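Local coordinates for phosphotriesterase family protein (Listeria monocytogenes serotype 4b str. H7858, PDB 3PNZ) that probably hydrolyses phosphorylated sugar lactones at a site with two zinc ions, within an amidohydrolase-type barrel of the phosphotriesterase family, at residues 193-196 with 197-200; 250-253 with 254-258; 294-297 with 298-302. All coordinates share one frame; numbering follows the deposited sequence.

In the fold
All three contacts are successive turns of single helices, and none shares a helix with another. Contact 1 lies near the zinc site: the side chain of Gln197 is about 9 Å from a zinc ion. The centre of contact 1 is about 22 Å from that of contact 2 and about 32 Å from that of contact 3, and it touches neither. Contacts 2 and 3 do meet, with centres about 13 Å apart, where helix 248-260 of the barrel wall packs on helix 289-305. There Ile252 CD1 lies 3.4 Å from Arg298 NE and 3.5 Å from Glu302 OE1, while Leu256 CD2 reaches Phe299 CZ at 3.9 Å.

Contact 1 of 3, residues 193-196 with 197-200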
ATOM      1  N   MET A 193      13.812  -5.798  -7.114  1.00 14.60           N
ATOM      2  CA  MET A 193      14.609  -4.643  -6.698  1.00 16.38           C
ATOM      3  C   MET A 193      14.524  -4.317  -5.207  1.00 15.67           C
ATOM      4  O   MET A 193      14.997  -3.265  -4.781  1.00 15.52           O
ATOM      5  CB  MET A 193      14.283  -3.403  -7.533  1.00 17.80           C
ATOM      6  CG  MET A 193      14.446  -3.620  -9.046  1.00 17.25           C
ATOM      7  SD  MET A 193      16.058  -4.336  -9.516  1.00 19.05           S
ATOM      8  CE  MET A 193      17.129  -2.928  -9.291  1.00 19.58           C
ATOM      9  N   ALA A 194      13.963  -5.220  -4.407  1.00 15.85           N
ATOM     10  CA  ALA A 194      13.869  -4.932  -2.970  1.00 15.64           C
ATOM     11  C   ALA A 194      15.233  -4.659  -2.339  1.00 16.09           C
ATOM     12  O   ALA A 194      15.379  -3.728  -1.545  1.00 17.90           O
ATOM     13  CB  ALA A 194      13.151  -6.051  -2.229  1.00 16.36           C
ATOM     14  N   LEU A 195      16.236  -5.464  -2.678  1.00 15.98           N
ATOM     15  CA  LEU A 195      17.543  -5.293  -2.058  1.00 16.56           C
ATOM     16  C   LEU A 195      18.206  -3.983  -2.473  1.00 16.52           C
ATOM     17  O   LEU A 195      18.928  -3.368  -1.682  1.00 17.47           O
ATOM     18  CB  LEU A 195      18.449  -6.482  -2.360  1.00 16.40           C
ATOM     19  CG  LEU A 195      17.922  -7.821  -1.837  1.00 18.58           C
ATOM     20  CD1 LEU A 195      18.833  -8.951  -2.322  1.00 26.43           C
ATOM     21  CD2 LEU A 195      17.810  -7.809  -0.315  1.00 20.19           C
ATOM     22  N   GLU A 196      17.962  -3.561  -3.712  1.00 15.99           N
ATOM     23  CA  GLU A 196      18.493  -2.290  -4.182  1.00 16.68           C
ATOM     24  C   GLU A 196      17.760  -1.094  -3.559  1.00 17.26           C
ATOM     25  O   GLU A 196      18.385  -0.073  -3.256  1.00 19.03           O
ATOM     26  CB  GLU A 196      18.476  -2.211  -5.708  1.00 16.52           C
ATOM     27  CG  GLU A 196      19.468  -3.183  -6.365  1.00 18.32           C
ATOM     28  CD  GLU A 196      18.975  -4.620  -6.397  1.00 22.85           C
ATOM     29  OE1 GLU A 196      17.795  -4.874  -6.081  1.00 20.71           O
ATOM     30  OE2 GLU A 196      19.773  -5.512  -6.758  1.00 27.26           O
ATOM     31  N   GLN A 197      16.446  -1.218  -3.373  1.00 16.34           N
ATOM     32  CA  GLN A 197      15.696  -0.204  -2.638  1.00 15.31           C
ATOM     33  C   GLN A 197      16.306  -0.059  -1.251  1.00 18.22           C
ATOM     34  O   GLN A 197      16.542   1.050  -0.773  1.00 18.00           O
ATOM     35  CB  GLN A 197      14.235  -0.604  -2.477  1.00 15.98           C
ATOM     36  CG  GLN A 197      13.418  -0.565  -3.763  1.00 18.11           C
ATOM     37  CD  GLN A 197      11.958  -0.870  -3.504  1.00 18.52           C
ATOM     38  OE1 GLN A 197      11.577  -1.256  -2.396  1.00 18.21           O
ATOM     39  NE2 GLN A 197      11.130  -0.695  -4.524  1.00 16.67           N
ATOM     40  N   ILE A 198      16.555  -1.196  -0.615  1.00 16.86           N
ATOM     41  CA  ILE A 198      17.109  -1.212   0.737  1.00 18.22           C
ATOM     42  C   ILE A 198      18.471  -0.517   0.804  1.00 21.52           C
ATOM     43  O   ILE A 198      18.749   0.210   1.753  1.00 19.25           O
ATOM     44  CB  ILE A 198      17.152  -2.649   1.301  1.00 17.66           C
ATOM     45  CG1 ILE A 198      15.736  -3.080   1.701  1.00 19.72           C
ATOM     46  CG2 ILE A 198      18.130  -2.770   2.460  1.00 19.93           C
ATOM     47  CD1 ILE A 198      15.542  -4.577   1.763  1.00 19.59           C
ATOM     48  N   GLU A 199      19.313  -0.715  -0.208  1.00 18.14           N
ATOM     49  CA  GLU A 199      20.619  -0.063  -0.201  1.00 19.72           C
ATOM     50  C   GLU A 199      20.488   1.456  -0.236  1.00 20.32           C
ATOM     51  O   GLU A 199      21.230   2.166   0.443  1.00 21.11           O
ATOM     52  CB  GLU A 199      21.490  -0.549  -1.359  1.00 21.38           C
ATOM     53  CG  GLU A 199      22.125  -1.904  -1.103  1.00 31.91           C
ATOM     54  CD  GLU A 199      22.875  -1.951   0.222  1.00 35.36           C
ATOM     55  OE1 GLU A 199      23.646  -1.006   0.506  1.00 34.64           O
ATOM     56  OE2 GLU A 199      22.690  -2.931   0.978  1.00 33.61           O
ATOM     57  N   ILE A 200      19.553   1.958  -1.033  1.00 17.80           N
ATOM     58  CA  ILE A 200      19.343   3.401  -1.103  1.00 18.12           C
ATOM     59  C   ILE A 200      18.837   3.928   0.235  1.00 19.26           C
ATOM     60  O   ILE A 200      19.279   4.975   0.715  1.00 19.49           O
ATOM     61  CB  ILE A 200      18.405   3.790  -2.248  1.00 18.23           C
ATOM     62  CG1 ILE A 200      19.087   3.487  -3.586  1.00 21.27           C
ATOM     63  CG2 ILE A 200      18.033   5.279  -2.154  1.00 18.35           C
ATOM     64  CD1 ILE A 200      18.168   3.580  -4.778  1.00 20.62           C
TER
HETATM   65  O   HOH W   1      20.514  -4.741   0.236  1.00 28.42           O
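Gln197 reaches back along the first turn of helix 194-203, over the carbonyls of Met193 and Ala194. Its CB lies 3.5 Å from Ala194 O. The next atom, CG, is placed beside its own backbone N by chi1 of -70° and comes to 3.3 Å from Met193 O. Beyond CG the chain is extended (chi2 -176°), so CD moves off, to 4.1 Å from Met193 O, and the amide leaves the helix altogether. Both ends of that amide are occupied: OE1 is hydrogen-bonded to Ser186 OG, and NE2 to Thr157 OG1 and to the carbonyl O of His187. Bonds on both amide atoms fix the rotation of the group. His187 is itself a zinc ligand, so Gln197 bonds to the backbone of a first-shell residue, consistent with a second-shell place at the metal site.

The i to i+4 ladder begins at Met193 O, on a residue that is not itself helical but takes the N-cap position. Gln197 N donates to it at 2.9 Å, close to straight. On another side of the helix, one water joins two successive turns by donating to Leu195 O (2.8 Å) and to Glu199 OE2 (2.9 Å). The same carboxylate oxygen has a second, charged partner in Lys202. The apolar pair Leu195 and Ile198 meets only loosely, with CD2 and CD1 at 4.5 Å. This is the opening turn of the helix in the beta-alpha-beta unit made by strand 184-186, helix 194-203 and strand 211-213, at the zinc-bearing end of a TIM barrel.

Contact 2 of 3, residues 250-253 with 254-258; sequences ARIA and AILYL
Ile252 lies alongside Leu256, one turn further on, and the two side chains point the same way. Their contact is made by one branch from each: Ile252 CG2 meets Leu256 CD1 at 3.9 Å. Leu256 gets there because its chi1 of -67° sets CG beside its own backbone N, bringing CG to 3.4 Å from Ile252 O, the carbonyl that the same residue's N-H uses. That bond, Leu256 N to Ile252 O, is 2.9 Å long with an N-H...O angle of 162°, so the carbonyl of Ile252 takes the backbone bond and is also packed by the Leu256 side chain.

The neighbouring i to i+4 bonds agree: Ile255 N donates to Arg251 O at 3.0 Å and Tyr257 N to Ala253 O at 2.9 Å. The methyl of Ala254, 3.5 Å from Arg251 O, sits on another side of the helix, where it touches Leu220 and Phe237; Ile255 also touches Phe237. Barrel strand 234-237 thus backs one side, while Ile252 and Leu256 form a ridge that packs against helix 289-305. Such two-sided packing is characteristic of a wall helix in a TIM barrel, here the helix of the unit formed by strand 234-237, helix 248-260 and strand 267-269.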
ATOM      1  N   ALA A 250       0.735 -21.395  -3.670  1.00 17.95           N
ATOM      2  CA  ALA A 250       2.107 -20.911  -3.802  1.00 17.58           C
ATOM      3  C   ALA A 250       2.363 -19.711  -2.893  1.00 17.80           C
ATOM      4  O   ALA A 250       3.424 -19.613  -2.265  1.00 17.27           O
ATOM      5  CB  ALA A 250       2.425 -20.562  -5.253  1.00 17.74           C
ATOM      6  N   ARG A 251       1.401 -18.797  -2.824  1.00 16.17           N
ATOM      7  CA  ARG A 251       1.530 -17.671  -1.898  1.00 16.39           C
ATOM      8  C   ARG A 251       1.581 -18.182  -0.459  1.00 19.27           C
ATOM      9  O   ARG A 251       2.430 -17.766   0.341  1.00 18.19           O
ATOM     10  CB  ARG A 251       0.397 -16.654  -2.091  1.00 18.39           C
ATOM     11  CG  ARG A 251       0.575 -15.754  -3.325  1.00 19.63           C
ATOM     12  CD  ARG A 251      -0.595 -14.789  -3.513  1.00 19.04           C
ATOM     13  NE  ARG A 251      -1.780 -15.499  -3.994  1.00 21.83           N
ATOM     14  CZ  ARG A 251      -2.042 -15.715  -5.279  1.00 20.83           C
ATOM     15  NH1 ARG A 251      -1.215 -15.258  -6.218  1.00 19.80           N
ATOM     16  NH2 ARG A 251      -3.134 -16.382  -5.625  1.00 21.23           N
ATOM     17  N   ILE A 252       0.691 -19.112  -0.135  1.00 17.13           N
ATOM     18  CA  ILE A 252       0.607 -19.615   1.228  1.00 16.90           C
ATOM     19  C   ILE A 252       1.895 -20.353   1.613  1.00 20.07           C
ATOM     20  O   ILE A 252       2.403 -20.196   2.730  1.00 18.05           O
ATOM     21  CB  ILE A 252      -0.656 -20.486   1.420  1.00 17.45           C
ATOM     22  CG1 ILE A 252      -1.895 -19.583   1.449  1.00 17.85           C
ATOM     23  CG2 ILE A 252      -0.550 -21.336   2.684  1.00 18.66           C
ATOM     24  CD1 ILE A 252      -3.220 -20.327   1.440  1.00 18.40           C
ATOM     25  N   ALA A 253       2.442 -21.131   0.685  1.00 16.98           N
ATOM     26  CA  ALA A 253       3.710 -21.823   0.933  1.00 17.81           C
ATOM     27  C   ALA A 253       4.846 -20.838   1.245  1.00 18.66           C
ATOM     28  O   ALA A 253       5.684 -21.092   2.120  1.00 19.96           O
ATOM     29  CB  ALA A 253       4.081 -22.717  -0.247  1.00 19.90           C
ATOM     30  N   ALA A 254       4.871 -19.715   0.529  1.00 17.77           N
ATOM     31  CA  ALA A 254       5.926 -18.718   0.693  1.00 18.68           C
ATOM     32  C   ALA A 254       5.791 -18.047   2.058  1.00 17.58           C
ATOM     33  O   ALA A 254       6.779 -17.791   2.745  1.00 18.24           O
ATOM     34  CB  ALA A 254       5.863 -17.678  -0.431  1.00 18.44           C
ATOM     35  N   ILE A 255       4.554 -17.753   2.441  1.00 16.65           N
ATOM     36  CA  ILE A 255       4.291 -17.185   3.760  1.00 18.84           C
ATOM     37  C   ILE A 255       4.758 -18.146   4.850  1.00 20.53           C
ATOM     38  O   ILE A 255       5.463 -17.747   5.778  1.00 18.23           O
ATOM     39  CB  ILE A 255       2.801 -16.861   3.935  1.00 18.33           C
ATOM     40  CG1 ILE A 255       2.439 -15.637   3.091  1.00 17.46           C
ATOM     41  CG2 ILE A 255       2.462 -16.605   5.411  1.00 18.37           C
ATOM     42  CD1 ILE A 255       0.965 -15.393   2.969  1.00 17.72           C
ATOM     43  N   LEU A 256       4.389 -19.417   4.720  1.00 17.96           N
ATOM     44  CA  LEU A 256       4.734 -20.400   5.743  1.00 20.78           C
ATOM     45  C   LEU A 256       6.234 -20.680   5.799  1.00 20.26           C
ATOM     46  O   LEU A 256       6.768 -20.992   6.865  1.00 20.29           O
ATOM     47  CB  LEU A 256       3.926 -21.689   5.566  1.00 18.73           C
ATOM     48  CG  LEU A 256       2.423 -21.531   5.816  1.00 19.76           C
ATOM     49  CD1 LEU A 256       1.715 -22.845   5.533  1.00 20.83           C
ATOM     50  CD2 LEU A 256       2.167 -21.065   7.248  1.00 21.49           C
ATOM     51  N   TYR A 257       6.931 -20.548   4.673  1.00 18.26           N
ATOM     52  CA  TYR A 257       8.393 -20.631   4.727  1.00 19.66           C
ATOM     53  C   TYR A 257       8.962 -19.522   5.607  1.00 20.31           C
ATOM     54  O   TYR A 257       9.834 -19.765   6.455  1.00 20.37           O
ATOM     55  CB  TYR A 257       9.032 -20.571   3.333  1.00 20.11           C
ATOM     56  CG  TYR A 257      10.533 -20.460   3.410  1.00 18.40           C
ATOM     57  CD1 TYR A 257      11.311 -21.562   3.744  1.00 24.84           C
ATOM     58  CD2 TYR A 257      11.172 -19.247   3.186  1.00 19.75           C
ATOM     59  CE1 TYR A 257      12.689 -21.466   3.838  1.00 22.16           C
ATOM     60  CE2 TYR A 257      12.559 -19.139   3.277  1.00 19.66           C
ATOM     61  CZ  TYR A 257      13.306 -20.250   3.598  1.00 23.68           C
ATOM     62  OH  TYR A 257      14.673 -20.141   3.688  1.00 26.43           O
ATOM     63  N   LEU A 258       8.483 -18.299   5.407  1.00 18.14           N
ATOM     64  CA  LEU A 258       8.967 -17.182   6.215  1.00 17.32           C
ATOM     65  C   LEU A 258       8.617 -17.408   7.688  1.00 18.11           C
ATOM     66  O   LEU A 258       9.437 -17.134   8.564  1.00 18.86           O
ATOM     67  CB  LEU A 258       8.415 -15.845   5.715  1.00 18.34           C
ATOM     68  CG  LEU A 258       9.122 -15.301   4.462  1.00 18.37           C
ATOM     69  CD1 LEU A 258       8.338 -14.137   3.865  1.00 20.21           C
ATOM     70  CD2 LEU A 258      10.566 -14.870   4.786  1.00 19.22           C
TER

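Contact 3 of 3, residues 294-297 with 298-302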
ATOM      1  N   LYS A 294     -13.083 -15.782   2.835  1.00 21.75           N
ATOM      2  CA  LYS A 294     -12.677 -17.046   2.230  1.00 22.05           C
ATOM      3  C   LYS A 294     -11.203 -17.413   2.435  1.00 23.27           C
ATOM      4  O   LYS A 294     -10.876 -18.576   2.711  1.00 21.82           O
ATOM      5  CB  LYS A 294     -13.009 -17.024   0.734  1.00 24.79           C
ATOM      6  CG  LYS A 294     -14.495 -16.826   0.440  1.00 26.34           C
ATOM      7  CD  LYS A 294     -14.758 -16.784  -1.062  1.00 28.68           C
ATOM      8  CE  LYS A 294     -16.235 -16.562  -1.371  1.00 32.79           C
ATOM      9  NZ  LYS A 294     -16.475 -16.350  -2.833  1.00 35.70           N
ATOM     10  N   TRP A 295     -10.303 -16.443   2.294  1.00 19.85           N
ATOM     11  CA  TRP A 295      -8.881 -16.762   2.416  1.00 20.99           C
ATOM     12  C   TRP A 295      -8.488 -17.126   3.841  1.00 19.56           C
ATOM     13  O   TRP A 295      -7.749 -18.083   4.070  1.00 20.46           O
ATOM     14  CB  TRP A 295      -8.005 -15.620   1.898  1.00 18.19           C
ATOM     15  CG  TRP A 295      -6.538 -15.969   1.809  1.00 18.94           C
ATOM     16  CD1 TRP A 295      -5.897 -16.556   0.745  1.00 20.86           C
ATOM     17  CD2 TRP A 295      -5.529 -15.736   2.805  1.00 18.06           C
ATOM     18  NE1 TRP A 295      -4.558 -16.706   1.025  1.00 20.30           N
ATOM     19  CE2 TRP A 295      -4.305 -16.208   2.279  1.00 20.17           C
ATOM     20  CE3 TRP A 295      -5.537 -15.168   4.085  1.00 17.47           C
ATOM     21  CZ2 TRP A 295      -3.110 -16.138   2.989  1.00 18.74           C
ATOM     22  CZ3 TRP A 295      -4.339 -15.100   4.792  1.00 19.69           C
ATOM     23  CH2 TRP A 295      -3.143 -15.576   4.240  1.00 20.05           C
ATOM     24  N   VAL A 296      -8.988 -16.360   4.802  1.00 20.82           N
ATOM     25  CA  VAL A 296      -8.645 -16.591   6.202  1.00 21.32           C
ATOM     26  C   VAL A 296      -8.980 -18.021   6.663  1.00 19.72           C
ATOM     27  O   VAL A 296      -8.118 -18.716   7.189  1.00 20.62           O
ATOM     28  CB  VAL A 296      -9.268 -15.508   7.118  1.00 23.37           C
ATOM     29  CG1 VAL A 296      -9.270 -15.967   8.572  1.00 24.45           C
ATOM     30  CG2 VAL A 296      -8.504 -14.202   6.962  1.00 22.56           C
ATOM     31  N   PRO A 297     -10.227 -18.472   6.455  1.00 22.47           N
ATOM     32  CA  PRO A 297     -10.545 -19.840   6.878  1.00 25.59           C
ATOM     33  C   PRO A 297      -9.680 -20.887   6.180  1.00 22.80           C
ATOM     34  O   PRO A 297      -9.290 -21.874   6.798  1.00 22.22           O
ATOM     35  CB  PRO A 297     -12.018 -19.998   6.485  1.00 25.36           C
ATOM     36  CG  PRO A 297     -12.554 -18.613   6.453  1.00 30.41           C
ATOM     37  CD  PRO A 297     -11.416 -17.747   5.976  1.00 23.43           C
ATOM     38  N   ARG A 298      -9.368 -20.676   4.907  1.00 20.76           N
ATOM     39  CA  ARG A 298      -8.519 -21.637   4.209  1.00 21.62           C
ATOM     40  C   ARG A 298      -7.104 -21.617   4.760  1.00 21.33           C
ATOM     41  O   ARG A 298      -6.507 -22.670   5.000  1.00 22.08           O
ATOM     42  CB  ARG A 298      -8.491 -21.379   2.707  1.00 20.85           C
ATOM     43  CG  ARG A 298      -7.585 -22.377   1.998  1.00 24.80           C
ATOM     44  CD  ARG A 298      -6.855 -21.755   0.857  1.00 26.97           C
ATOM     45  NE  ARG A 298      -5.630 -22.487   0.546  1.00 24.20           N
ATOM     46  CZ  ARG A 298      -5.270 -22.845  -0.678  1.00 19.82           C
ATOM     47  NH1 ARG A 298      -4.127 -23.496  -0.871  1.00 19.57           N
ATOM     48  NH2 ARG A 298      -6.062 -22.557  -1.704  1.00 21.24           N
ATOM     49  N   PHE A 299      -6.557 -20.419   4.963  1.00 20.18           N
ATOM     50  CA  PHE A 299      -5.210 -20.319   5.504  1.00 20.82           C
ATOM     51  C   PHE A 299      -5.102 -20.976   6.875  1.00 24.13           C
ATOM     52  O   PHE A 299      -4.152 -21.710   7.152  1.00 22.33           O
ATOM     53  CB  PHE A 299      -4.727 -18.871   5.598  1.00 19.79           C
ATOM     54  CG  PHE A 299      -3.375 -18.754   6.234  1.00 21.69           C
ATOM     55  CD1 PHE A 299      -2.228 -18.948   5.479  1.00 20.11           C
ATOM     56  CD2 PHE A 299      -3.249 -18.527   7.596  1.00 22.65           C
ATOM     57  CE1 PHE A 299      -0.971 -18.876   6.070  1.00 21.63           C
ATOM     58  CE2 PHE A 299      -1.998 -18.459   8.186  1.00 25.35           C
ATOM     59  CZ  PHE A 299      -0.863 -18.633   7.423  1.00 21.16           C
ATOM     60  N   ILE A 300      -6.070 -20.694   7.737  1.00 21.44           N
ATOM     61  CA  ILE A 300      -6.078 -21.290   9.063  1.00 23.58           C
ATOM     62  C   ILE A 300      -6.055 -22.810   8.957  1.00 24.07           C
ATOM     63  O   ILE A 300      -5.234 -23.474   9.594  1.00 24.43           O
ATOM     64  CB  ILE A 300      -7.288 -20.815   9.886  1.00 24.83           C
ATOM     65  CG1 ILE A 300      -7.151 -19.323  10.193  1.00 24.59           C
ATOM     66  CG2 ILE A 300      -7.401 -21.615  11.177  1.00 27.85           C
ATOM     67  CD1 ILE A 300      -8.372 -18.715  10.871  1.00 26.43           C
ATOM     68  N   ASP A 301      -6.936 -23.352   8.120  1.00 22.69           N
ATOM     69  CA  ASP A 301      -7.053 -24.797   7.966  1.00 25.53           C
ATOM     70  C   ASP A 301      -5.768 -25.395   7.414  1.00 28.02           C
ATOM     71  O   ASP A 301      -5.235 -26.356   7.965  1.00 26.46           O
ATOM     72  CB  ASP A 301      -8.232 -25.148   7.059  1.00 25.82           C
ATOM     73  CG  ASP A 301      -8.542 -26.632   7.063  1.00 33.76           C
ATOM     74  OD1 ASP A 301      -8.731 -27.210   5.972  1.00 31.10           O
ATOM     75  OD2 ASP A 301      -8.589 -27.218   8.166  1.00 35.41           O
ATOM     76  N   GLU A 302      -5.255 -24.806   6.337  1.00 23.13           N
ATOM     77  CA  GLU A 302      -4.050 -25.326   5.709  1.00 27.05           C
ATOM     78  C   GLU A 302      -2.836 -25.198   6.634  1.00 24.28           C
ATOM     79  O   GLU A 302      -2.048 -26.138   6.765  1.00 27.80           O
ATOM     80  CB  GLU A 302      -3.799 -24.651   4.352  1.00 24.36           C
ATOM     81  CG  GLU A 302      -2.647 -25.266   3.584  1.00 27.29           C
ATOM     82  CD  GLU A 302      -2.480 -24.711   2.177  1.00 27.35           C
ATOM     83  OE1 GLU A 302      -3.280 -23.851   1.751  1.00 22.60           O
ATOM     84  OE2 GLU A 302      -1.524 -25.138   1.498  1.00 31.68           O
TER
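Trp295 and Phe299 lie side by side one turn apart, both swung away from their own backbone N: chi1 is -171° in the tryptophan and 176° in the phenylalanine. With matching first torsions the two rings run in the same direction, and their planes differ by only 16°. They are nevertheless slid apart, with the centroid of the six-membered indole ring 5.0 Å from that of the phenyl, so there is little ring overlap. What sits over the indole is Phe299 CB, 3.8 Å from that centroid and close to the ring normal, a CH-pi contact. Towards the far rim, Trp295 CH2 approaches Phe299 CD1 at 3.7 Å.

The same turn holds a proline kink. Pro297 has no N-H to give to the preceding turn, and the bond just after it, from Arg298 N to Lys294 O, is weak at 3.4 Å. The ladder recovers at once, with Phe299 N to Trp295 O at 2.8 Å, both residues of the aromatic pair being tied through the backbone as well. Helix 289-305 lies outside the barrel wall, between helix 248-260 and helix 310-325; Phe299 packs on Phe317, Leu313 and Val314 of the latter.

On a neighbouring side, Val296 and Ile300 also run alongside each other, Val296 CG1 meeting Ile300 CD1. The Val296 branch involved is the one anti to the backbone N, whereas Ile300 sends CG1 beside its own N and over Val296 O. Arg298 bends at chi2, bringing its guanidinium side-on to Glu302: NE at 3.0 Å and NH1 at 2.8 Å both donate hydrogen bonds to OE1 as part of a salt bridge, and OE1 lies nearly in the guanidinium plane. The other carboxylate oxygen, Glu302 OE2, forms a salt bridge with Lys306.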